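Side-chain contacts in flagellar hook-associated protein (Burkholderia pseudomallei, PDB 4UT1), which probably serves as a structural component of the bacterial flagellum, at the junction associated with the hook: residues Ala378-Thr383 against Thr399-Thr404; Gly392-Ser397 against Met403-Leu408; Leu310-Ala315 against Thr364-Ser369; Leu410-Thr415 against Asp420-Leu425. One frame throughout, in Å; residues are numbered along the deposited sequence.

Interaction 1: Ala378-Thr383 against Thr399-Thr404; sequences AKYTLT and TPPTMT
Two facing β-sheets of the D2-like domain meet here, and the centre of the meeting is a Met-aromatic contact between Tyr380 and Met403. The methyl CE of Met403 sits squarely above the phenol, 3.6 Å from the centroid of the Tyr380 ring and only 5° off its normal, so this is also a CH-pi contact over one ring face. The sulfur lies off-centre: SD of Met403 is 4.1 Å from the centroid of the Tyr380 ring on a line tilted 31° from the normal, and it reaches the root of the ring, 3.6 Å from CG of Tyr380. The methionine gets there by a single bend near its end. Its CG lies between the backbone N and the carbonyl carbon, and the bend at chi3 carries CE over the ring face. At the far end of the phenol, Pro401 meets the oxygen slantwise, with CB of Pro401 3.5 Å from OH of Tyr380. No hydrogen bond joins the two segments, whose nearest CA atoms, those of Tyr380 and Met403, stay 9.0 Å apart. Leu412, Pro396 and Leu373 also touch Tyr380, and the Tyr375 ring meets it at about 45°. Strand 380-384 lies between 371-375 and 390-394 in the five-stranded sheet, while 402-405 pairs with 408-412 at one edge of the opposing three-stranded sheet.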
# COMPACT_ATOMS: atom_id res chain seq x y z
N ALA A 378 22.12 5.27 17.26
CA ALA A 378 21.65 4.52 18.42
C ALA A 378 20.34 3.78 18.13
O ALA A 378 20.16 2.65 18.59
CB ALA A 378 21.47 5.45 19.62
N LYS A 379 19.44 4.40 17.37
CA LYS A 379 18.17 3.74 17.08
C LYS A 379 17.74 3.97 15.64
O LYS A 379 18.25 4.86 14.95
CB LYS A 379 17.05 4.23 18.01
CG LYS A 379 16.67 5.67 17.76
CD LYS A 379 15.52 6.15 18.63
CE LYS A 379 15.44 7.68 18.53
NZ LYS A 379 14.20 8.26 19.12
N TYR A 380 16.81 3.13 15.21
CA TYR A 380 16.17 3.25 13.91
C TYR A 380 14.82 3.90 14.09
O TYR A 380 14.08 3.57 15.01
CB TYR A 380 15.98 1.88 13.27
CG TYR A 380 17.26 1.12 13.04
CD1 TYR A 380 17.88 0.40 14.08
CD2 TYR A 380 17.85 1.09 11.80
CE1 TYR A 380 19.07 -0.29 13.87
CE2 TYR A 380 19.02 0.40 11.57
CZ TYR A 380 19.63 -0.30 12.61
OH TYR A 380 20.80 -0.99 12.36
N THR A 381 14.47 4.81 13.19
CA THR A 381 13.15 5.39 13.22
C THR A 381 12.49 5.19 11.87
O THR A 381 13.13 5.34 10.85
CB THR A 381 13.21 6.89 13.55
OG1 THR A 381 13.91 7.08 14.79
CG2 THR A 381 11.82 7.48 13.64
N LEU A 382 11.22 4.80 11.88
CA LEU A 382 10.41 4.73 10.67
C LEU A 382 9.50 5.93 10.64
O LEU A 382 8.68 6.13 11.54
CB LEU A 382 9.59 3.43 10.63
CG LEU A 382 8.93 3.12 9.28
CD1 LEU A 382 9.97 2.60 8.31
CD2 LEU A 382 7.79 2.13 9.43
N THR A 383 9.64 6.75 9.60
CA THR A 383 8.83 7.94 9.43
C THR A 383 7.94 7.83 8.19
O THR A 383 8.37 7.36 7.14
CB THR A 383 9.72 9.18 9.31
OG1 THR A 383 10.59 9.25 10.45
CG2 THR A 383 8.87 10.43 9.24
N THR A 399 22.61 -9.21 15.12
CA THR A 399 23.59 -9.01 14.06
C THR A 399 23.44 -10.15 13.05
O THR A 399 23.60 -11.32 13.42
CB THR A 399 25.05 -8.99 14.59
OG1 THR A 399 25.43 -10.31 14.96
CG2 THR A 399 25.18 -8.06 15.79
N PRO A 400 23.09 -9.83 11.80
CA PRO A 400 22.86 -8.45 11.37
C PRO A 400 21.52 -7.94 11.90
O PRO A 400 20.75 -8.72 12.46
CB PRO A 400 22.87 -8.55 9.85
CG PRO A 400 22.32 -9.91 9.58
CD PRO A 400 22.76 -10.79 10.73
N PRO A 401 21.26 -6.63 11.74
CA PRO A 401 20.11 -6.00 12.39
C PRO A 401 18.79 -6.36 11.72
O PRO A 401 18.62 -6.16 10.51
CB PRO A 401 20.41 -4.50 12.25
CG PRO A 401 21.83 -4.40 11.74
CD PRO A 401 22.07 -5.67 10.99
N THR A 402 17.87 -6.89 12.51
CA THR A 402 16.51 -7.13 12.04
C THR A 402 15.56 -6.51 13.05
O THR A 402 15.84 -6.52 14.25
CB THR A 402 16.21 -8.63 11.89
OG1 THR A 402 16.27 -9.25 13.18
CG2 THR A 402 17.23 -9.29 10.97
N MET A 403 14.45 -5.96 12.57
CA MET A 403 13.47 -5.32 13.43
C MET A 403 12.08 -5.32 12.80
O MET A 403 11.93 -5.53 11.59
CB MET A 403 13.90 -3.88 13.75
CG MET A 403 13.67 -2.89 12.63
SD MET A 403 14.85 -1.53 12.68
CE MET A 403 16.28 -2.37 12.04
N THR A 404 11.07 -5.09 13.63
CA THR A 404 9.70 -5.00 13.16
C THR A 404 9.08 -3.69 13.63
O THR A 404 9.06 -3.39 14.82
CB THR A 404 8.83 -6.18 13.66
OG1 THR A 404 9.37 -7.41 13.16
CG2 THR A 404 7.39 -6.04 13.18

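Interaction 2: Gly392-Ser397 against Met403-Leu408; sequences GTATPS and MTIGGL
Ile405, Met403 and Ala394 carry this contact, with both large side chains converging on the small alanine. CB of Ala394 lies 3.7 Å from SD of Met403 and 3.8 Å from CD1 of Ile405, so the methyl fits where the thioether and the isoleucine tip come together. The two branches of Ile405 do separate jobs. CG1 stands beside the backbone N (chi1 -56°), and the extended chain beyond it carries CD1 to Ala394 and over the backbone of Thr393. The other branch, CG2, lies opposite the backbone N and presses on the bare backbone of Gly392, 3.6 Å from the glycine CA. Farther along, Met403 offers its methyl to the proline ring, with CE of Met403 4.0 Å from CG of Pro396. The strand segments 392-394 and 403-405 run antiparallel, at 169°, and their axes come within 7.0 Å, yet no direct hydrogen bond links them. A water bridges two backbone acceptors: it donates to O of Thr393 at 2.9 Å and, over a longer 3.2 Å, to O of Thr404, tying the two backbones together. Each strand finds its backbone partners elsewhere, Gly392 and Ala394 with strand 380-384, and Met403 with Leu410. A type I' turn from Ile405 to Leu408 makes the tight two-residue β-hairpin that leads into 408-412. The whole is the edge of a β-sandwich, where the outermost strands of two sheets draw close and pack through apolar side chains.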
# COMPACT_ATOMS: atom_id res chain seq x y z
N GLY A 392 7.18 4.57 14.31
CA GLY A 392 7.76 3.72 15.34
C GLY A 392 9.27 3.74 15.34
O GLY A 392 9.89 4.22 14.39
N THR A 393 9.87 3.23 16.42
CA THR A 393 11.32 3.14 16.51
C THR A 393 11.74 1.73 16.89
O THR A 393 10.92 0.93 17.34
CB THR A 393 11.92 4.12 17.56
OG1 THR A 393 11.28 3.91 18.82
CG2 THR A 393 11.74 5.57 17.13
N ALA A 394 13.02 1.42 16.70
CA ALA A 394 13.57 0.13 17.13
C ALA A 394 15.04 0.23 17.50
O ALA A 394 15.79 1.03 16.94
CB ALA A 394 13.38 -0.90 16.05
N THR A 395 15.45 -0.59 18.47
CA THR A 395 16.84 -0.69 18.88
C THR A 395 17.28 -2.15 18.95
O THR A 395 17.62 -2.64 20.03
CB THR A 395 17.09 -0.04 20.26
OG1 THR A 395 16.13 -0.54 21.20
CG2 THR A 395 16.99 1.47 20.18
N PRO A 396 17.28 -2.85 17.81
CA PRO A 396 17.64 -4.27 17.80
C PRO A 396 19.05 -4.51 18.33
O PRO A 396 19.89 -3.63 18.24
CB PRO A 396 17.56 -4.64 16.31
CG PRO A 396 17.78 -3.34 15.62
CD PRO A 396 17.03 -2.35 16.45
N SER A 397 19.29 -5.69 18.89
CA SER A 397 20.63 -6.06 19.30
C SER A 397 21.18 -7.10 18.33
O SER A 397 22.36 -7.45 18.39
CB SER A 397 20.64 -6.59 20.72
OG SER A 397 19.79 -7.71 20.83
N MET A 403 14.45 -5.96 12.57
CA MET A 403 13.47 -5.32 13.43
C MET A 403 12.08 -5.32 12.80
O MET A 403 11.93 -5.53 11.59
CB MET A 403 13.90 -3.88 13.75
CG MET A 403 13.67 -2.89 12.63
SD MET A 403 14.85 -1.53 12.68
CE MET A 403 16.28 -2.37 12.04
N THR A 404 11.07 -5.09 13.63
CA THR A 404 9.70 -5.00 13.16
C THR A 404 9.08 -3.69 13.63
O THR A 404 9.06 -3.39 14.82
CB THR A 404 8.83 -6.18 13.66
OG1 THR A 404 9.37 -7.41 13.16
CG2 THR A 404 7.39 -6.04 13.18
N ILE A 405 8.59 -2.90 12.68
CA ILE A 405 7.95 -1.63 12.99
C ILE A 405 6.73 -1.43 12.11
O ILE A 405 6.84 -1.56 10.90
CB ILE A 405 8.90 -0.43 12.76
CG1 ILE A 405 10.18 -0.60 13.58
CG2 ILE A 405 8.19 0.88 13.09
CD1 ILE A 405 11.25 0.44 13.25
N GLY A 406 5.59 -1.12 12.71
CA GLY A 406 4.42 -0.69 11.97
C GLY A 406 3.92 -1.59 10.85
O GLY A 406 3.40 -1.10 9.83
N GLY A 407 4.09 -2.89 11.02
CA GLY A 407 3.57 -3.86 10.06
C GLY A 407 4.63 -4.38 9.11
O GLY A 407 4.35 -5.22 8.25
N LEU A 408 5.85 -3.86 9.25
CA LEU A 408 6.96 -4.22 8.38
C LEU A 408 8.07 -4.96 9.10
O LEU A 408 8.44 -4.61 10.22
CB LEU A 408 7.56 -2.96 7.75
CG LEU A 408 6.62 -2.12 6.90
CD1 LEU A 408 7.36 -0.86 6.44
CD2 LEU A 408 6.12 -2.95 5.72
O HOH W 1 9.86 -1.75 17.50

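Interaction 3: Leu310-Ala315 against Thr364-Ser369; sequences LAVSFA and TQPTTS
The flat peptide group at the Thr364 carbonyl receives Ser313 from a slant: OG of Ser313 donates to O of Thr364 at 2.7 Å, tilted 33° out of the carbonyl plane, with a C=O to donor angle of 132°. Beside it lies the Pro366 ring, whose rim is laid along the helix. CD of Pro366 is 3.7 Å from CB of Ser313, and CB of Pro366 is 3.9 Å from CG1 of Val312, the proline and valine side chains sliding past each other in opposite directions. The serine hydroxyl is placed by a chi1 of -177°, which turns OG opposite the backbone N and carries it to the Thr364 carbonyl. Thr364 takes part through its backbone, since its CB points away and its hydroxyl, like the side-chain amide of Gln365, bonds to Asp362. Phe360 packs on both Val312 and Pro366, continuing the apolar patch into strand 356-360. Here helix 287-322 of the helical domain meets a loop of the D2-like domain. The buried Ser313 hydroxyl makes a second hydrogen bond, with the hydroxyl of Thr585, so one polar atom links the helix to two separate loops. A directional bond set beside apolar packing thus probably helps set where the loop sits along the helix.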
# COMPACT_ATOMS: atom_id res chain seq x y z
N LEU A 310 -4.20 -2.44 -1.65
CA LEU A 310 -5.33 -3.30 -1.97
C LEU A 310 -4.90 -4.52 -2.79
O LEU A 310 -5.32 -5.64 -2.50
CB LEU A 310 -6.42 -2.53 -2.72
CG LEU A 310 -7.02 -1.33 -2.01
CD1 LEU A 310 -8.24 -0.83 -2.77
CD2 LEU A 310 -7.35 -1.65 -0.55
N ALA A 311 -4.08 -4.29 -3.81
CA ALA A 311 -3.55 -5.37 -4.63
C ALA A 311 -2.82 -6.42 -3.79
O ALA A 311 -3.02 -7.63 -3.96
CB ALA A 311 -2.61 -4.82 -5.71
N VAL A 312 -1.97 -5.96 -2.87
CA VAL A 312 -1.20 -6.85 -2.03
C VAL A 312 -2.13 -7.65 -1.13
O VAL A 312 -2.02 -8.85 -1.03
CB VAL A 312 -0.16 -6.11 -1.17
CG1 VAL A 312 0.44 -7.05 -0.13
CG2 VAL A 312 0.93 -5.51 -2.04
N SER A 313 -3.06 -6.97 -0.47
CA SER A 313 -3.96 -7.66 0.43
C SER A 313 -4.81 -8.67 -0.32
O SER A 313 -5.02 -9.77 0.15
CB SER A 313 -4.85 -6.66 1.18
OG SER A 313 -5.67 -7.36 2.11
N PHE A 314 -5.32 -8.28 -1.50
CA PHE A 314 -6.11 -9.19 -2.32
C PHE A 314 -5.32 -10.45 -2.69
O PHE A 314 -5.77 -11.56 -2.46
CB PHE A 314 -6.61 -8.47 -3.59
CG PHE A 314 -7.16 -9.41 -4.64
CD1 PHE A 314 -6.32 -9.99 -5.59
CD2 PHE A 314 -8.52 -9.71 -4.69
CE1 PHE A 314 -6.82 -10.85 -6.55
CE2 PHE A 314 -9.03 -10.57 -5.66
CZ PHE A 314 -8.18 -11.14 -6.58
N ALA A 315 -4.15 -10.26 -3.28
CA ALA A 315 -3.31 -11.38 -3.67
C ALA A 315 -2.96 -12.28 -2.48
O ALA A 315 -3.06 -13.50 -2.57
CB ALA A 315 -2.03 -10.88 -4.35
N THR A 364 -1.63 -10.01 4.24
CA THR A 364 -3.06 -9.74 4.06
C THR A 364 -3.42 -8.41 4.71
O THR A 364 -4.48 -7.85 4.43
CB THR A 364 -3.97 -10.85 4.66
OG1 THR A 364 -3.82 -10.87 6.08
CG2 THR A 364 -3.63 -12.22 4.07
N GLN A 365 -2.55 -7.93 5.58
CA GLN A 365 -2.73 -6.60 6.17
C GLN A 365 -1.49 -5.74 5.94
O GLN A 365 -0.72 -5.47 6.86
CB GLN A 365 -3.03 -6.70 7.67
CG GLN A 365 -4.22 -7.60 7.99
CD GLN A 365 -4.41 -7.80 9.48
OE1 GLN A 365 -5.12 -7.04 10.13
NE2 GLN A 365 -3.75 -8.81 10.03
N PRO A 366 -1.29 -5.30 4.69
CA PRO A 366 -0.11 -4.51 4.35
C PRO A 366 -0.21 -3.08 4.85
O PRO A 366 -1.29 -2.62 5.24
CB PRO A 366 -0.11 -4.55 2.81
CG PRO A 366 -1.54 -4.66 2.47
CD PRO A 366 -2.19 -5.49 3.54
N THR A 367 0.91 -2.38 4.83
CA THR A 367 0.93 -0.95 5.08
C THR A 367 0.29 -0.24 3.90
O THR A 367 0.12 -0.84 2.84
CB THR A 367 2.36 -0.44 5.27
OG1 THR A 367 3.16 -0.89 4.17
CG2 THR A 367 2.94 -1.00 6.57
N THR A 368 -0.06 1.04 4.09
CA THR A 368 -0.75 1.81 3.06
C THR A 368 -0.07 3.12 2.70
O THR A 368 -0.62 3.89 1.90
CB THR A 368 -2.19 2.14 3.48
OG1 THR A 368 -2.17 2.87 4.72
CG2 THR A 368 -3.02 0.86 3.66
N SER A 369 1.08 3.40 3.31
CA SER A 369 1.83 4.64 3.02
C SER A 369 3.26 4.39 2.51
O SER A 369 3.61 3.28 2.13
CB SER A 369 1.89 5.53 4.28
OG SER A 369 2.35 6.84 3.93

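Interaction 4: Leu410-Thr415 against Asp420-Leu425; sequences LSLSST and DSFTVL
Strand 408-412 crosses strand 421-425 at a slant, with no hydrogen bond between the segments, CA of Leu410 lying 9.6 Å from CA of Val424 and CA of Leu412 10.3 Å from CA of Phe422. Separations of that size belong to sheets stacked face to face, and the gap is bridged by side chains alone. Leu412 and Phe422 make the closer pair. One methyl does the touching: CD2 of Leu412 is 3.9 Å from CE1 of Phe422 and 4.1 Å from CZ of Phe422, approaching the far corner of the ring on a slant. Each of these two side chains leaves its strand with CG beside the backbone N and opposite the carbonyl carbon (chi1 -65° for Leu412, -59° for Phe422), and each points at the facing strand. Two residues along, Leu410 and Val424 repeat the match more loosely, with CD2 of Leu410 4.4 Å from CG2 of Val424. All four residues are buried, and the packing is purely apolar. Leu356 touches Leu412, Phe422 and Val424, and Ala346 lies against Phe422. Strand 408-412 is the middle one of the three-stranded sheet, between 356-360 and 402-405. Strand 421-425 runs between 343-346 and 371-375 in the five-stranded sheet, so the contact joins interior strands of both layers.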
# COMPACT_ATOMS: atom_id res chain seq x y z
N LEU A 410 11.94 -5.40 8.87
CA LEU A 410 13.04 -4.67 8.26
C LEU A 410 14.36 -5.34 8.58
O LEU A 410 14.71 -5.54 9.75
CB LEU A 410 13.03 -3.21 8.73
CG LEU A 410 11.76 -2.43 8.42
CD1 LEU A 410 11.09 -1.93 9.69
CD2 LEU A 410 12.07 -1.26 7.48
N SER A 411 15.09 -5.71 7.53
CA SER A 411 16.35 -6.42 7.70
C SER A 411 17.51 -5.72 7.00
O SER A 411 17.47 -5.47 5.80
CB SER A 411 16.20 -7.85 7.20
OG SER A 411 15.30 -8.53 8.04
N LEU A 412 18.55 -5.42 7.77
CA LEU A 412 19.73 -4.73 7.26
C LEU A 412 20.93 -5.66 7.21
O LEU A 412 21.06 -6.55 8.04
CB LEU A 412 20.04 -3.51 8.12
CG LEU A 412 18.97 -2.43 8.08
CD1 LEU A 412 18.57 -2.03 9.49
CD2 LEU A 412 19.46 -1.22 7.29
N SER A 413 21.80 -5.46 6.23
CA SER A 413 22.99 -6.31 6.09
C SER A 413 24.06 -5.96 7.13
O SER A 413 24.96 -6.75 7.40
CB SER A 413 23.56 -6.18 4.68
OG SER A 413 24.03 -4.86 4.46
N SER A 414 23.94 -4.76 7.69
CA SER A 414 24.80 -4.31 8.78
C SER A 414 24.18 -3.06 9.37
O SER A 414 23.17 -2.56 8.86
CB SER A 414 26.23 -4.05 8.30
OG SER A 414 26.27 -3.06 7.27
N THR A 415 24.76 -2.56 10.45
CA THR A 415 24.33 -1.30 11.05
C THR A 415 24.80 -0.14 10.18
O THR A 415 25.98 -0.06 9.81
CB THR A 415 24.89 -1.16 12.48
OG1 THR A 415 24.55 -2.33 13.24
CG2 THR A 415 24.31 0.07 13.18
N ASP A 420 22.22 7.93 8.10
CA ASP A 420 21.81 7.13 6.96
C ASP A 420 20.28 6.96 6.93
O ASP A 420 19.62 6.89 7.98
CB ASP A 420 22.48 5.75 6.97
CG ASP A 420 23.93 5.80 6.51
OD1 ASP A 420 24.41 6.89 6.12
OD2 ASP A 420 24.57 4.73 6.51
N SER A 421 19.72 6.88 5.73
CA SER A 421 18.28 6.74 5.58
C SER A 421 17.97 5.81 4.41
O SER A 421 18.75 5.74 3.46
CB SER A 421 17.63 8.11 5.34
OG SER A 421 16.22 8.01 5.23
N PHE A 422 16.84 5.10 4.50
CA PHE A 422 16.35 4.24 3.41
C PHE A 422 14.89 4.54 3.10
O PHE A 422 14.04 4.56 3.99
CB PHE A 422 16.52 2.76 3.76
CG PHE A 422 17.94 2.36 4.03
CD1 PHE A 422 18.51 2.58 5.28
CD2 PHE A 422 18.71 1.79 3.04
CE1 PHE A 422 19.82 2.23 5.53
CE2 PHE A 422 20.02 1.44 3.28
CZ PHE A 422 20.58 1.66 4.53
N THR A 423 14.58 4.77 1.83
CA THR A 423 13.20 4.93 1.44
C THR A 423 12.56 3.57 1.32
O THR A 423 13.10 2.67 0.68
CB THR A 423 13.04 5.69 0.13
OG1 THR A 423 13.71 6.94 0.26
CG2 THR A 423 11.56 5.93 -0.18
N VAL A 424 11.41 3.41 1.95
CA VAL A 424 10.73 2.13 1.94
C VAL A 424 9.35 2.32 1.36
O VAL A 424 8.52 3.04 1.93
CB VAL A 424 10.62 1.54 3.34
CG1 VAL A 424 9.83 0.23 3.30
CG2 VAL A 424 12.02 1.32 3.92
N LEU A 425 9.13 1.68 0.21
CA LEU A 425 7.87 1.79 -0.52
C LEU A 425 7.27 0.40 -0.62
O LEU A 425 7.48 -0.31 -1.61
CB LEU A 425 8.09 2.38 -1.93
CG LEU A 425 8.91 3.67 -2.07
CD1 LEU A 425 9.03 4.06 -3.54
CD2 LEU A 425 8.26 4.81 -1.29

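Overall arrangement
Interactions 1, 2 and 4 belong to one β-sandwich and join the same two sheets at different places. Interaction 4 is wholly buried and pairs interior strands through aliphatic and phenyl groups. Interaction 1, also buried, adds sulfur and a tyrosine, while interaction 2 is only partly buried, and at that margin a water enters. Met403 serves both 1 and 2, whose centres are 5 Å apart, and its backbone pairs with Leu410 of interaction 4. Interaction 3 stands apart, its centre about 19 Å from that of interaction 2, and joins the sandwich to the helical domain. It alone has a direct hydrogen bond across its segments, though Thr367 still packs against Gly406 and Leu408.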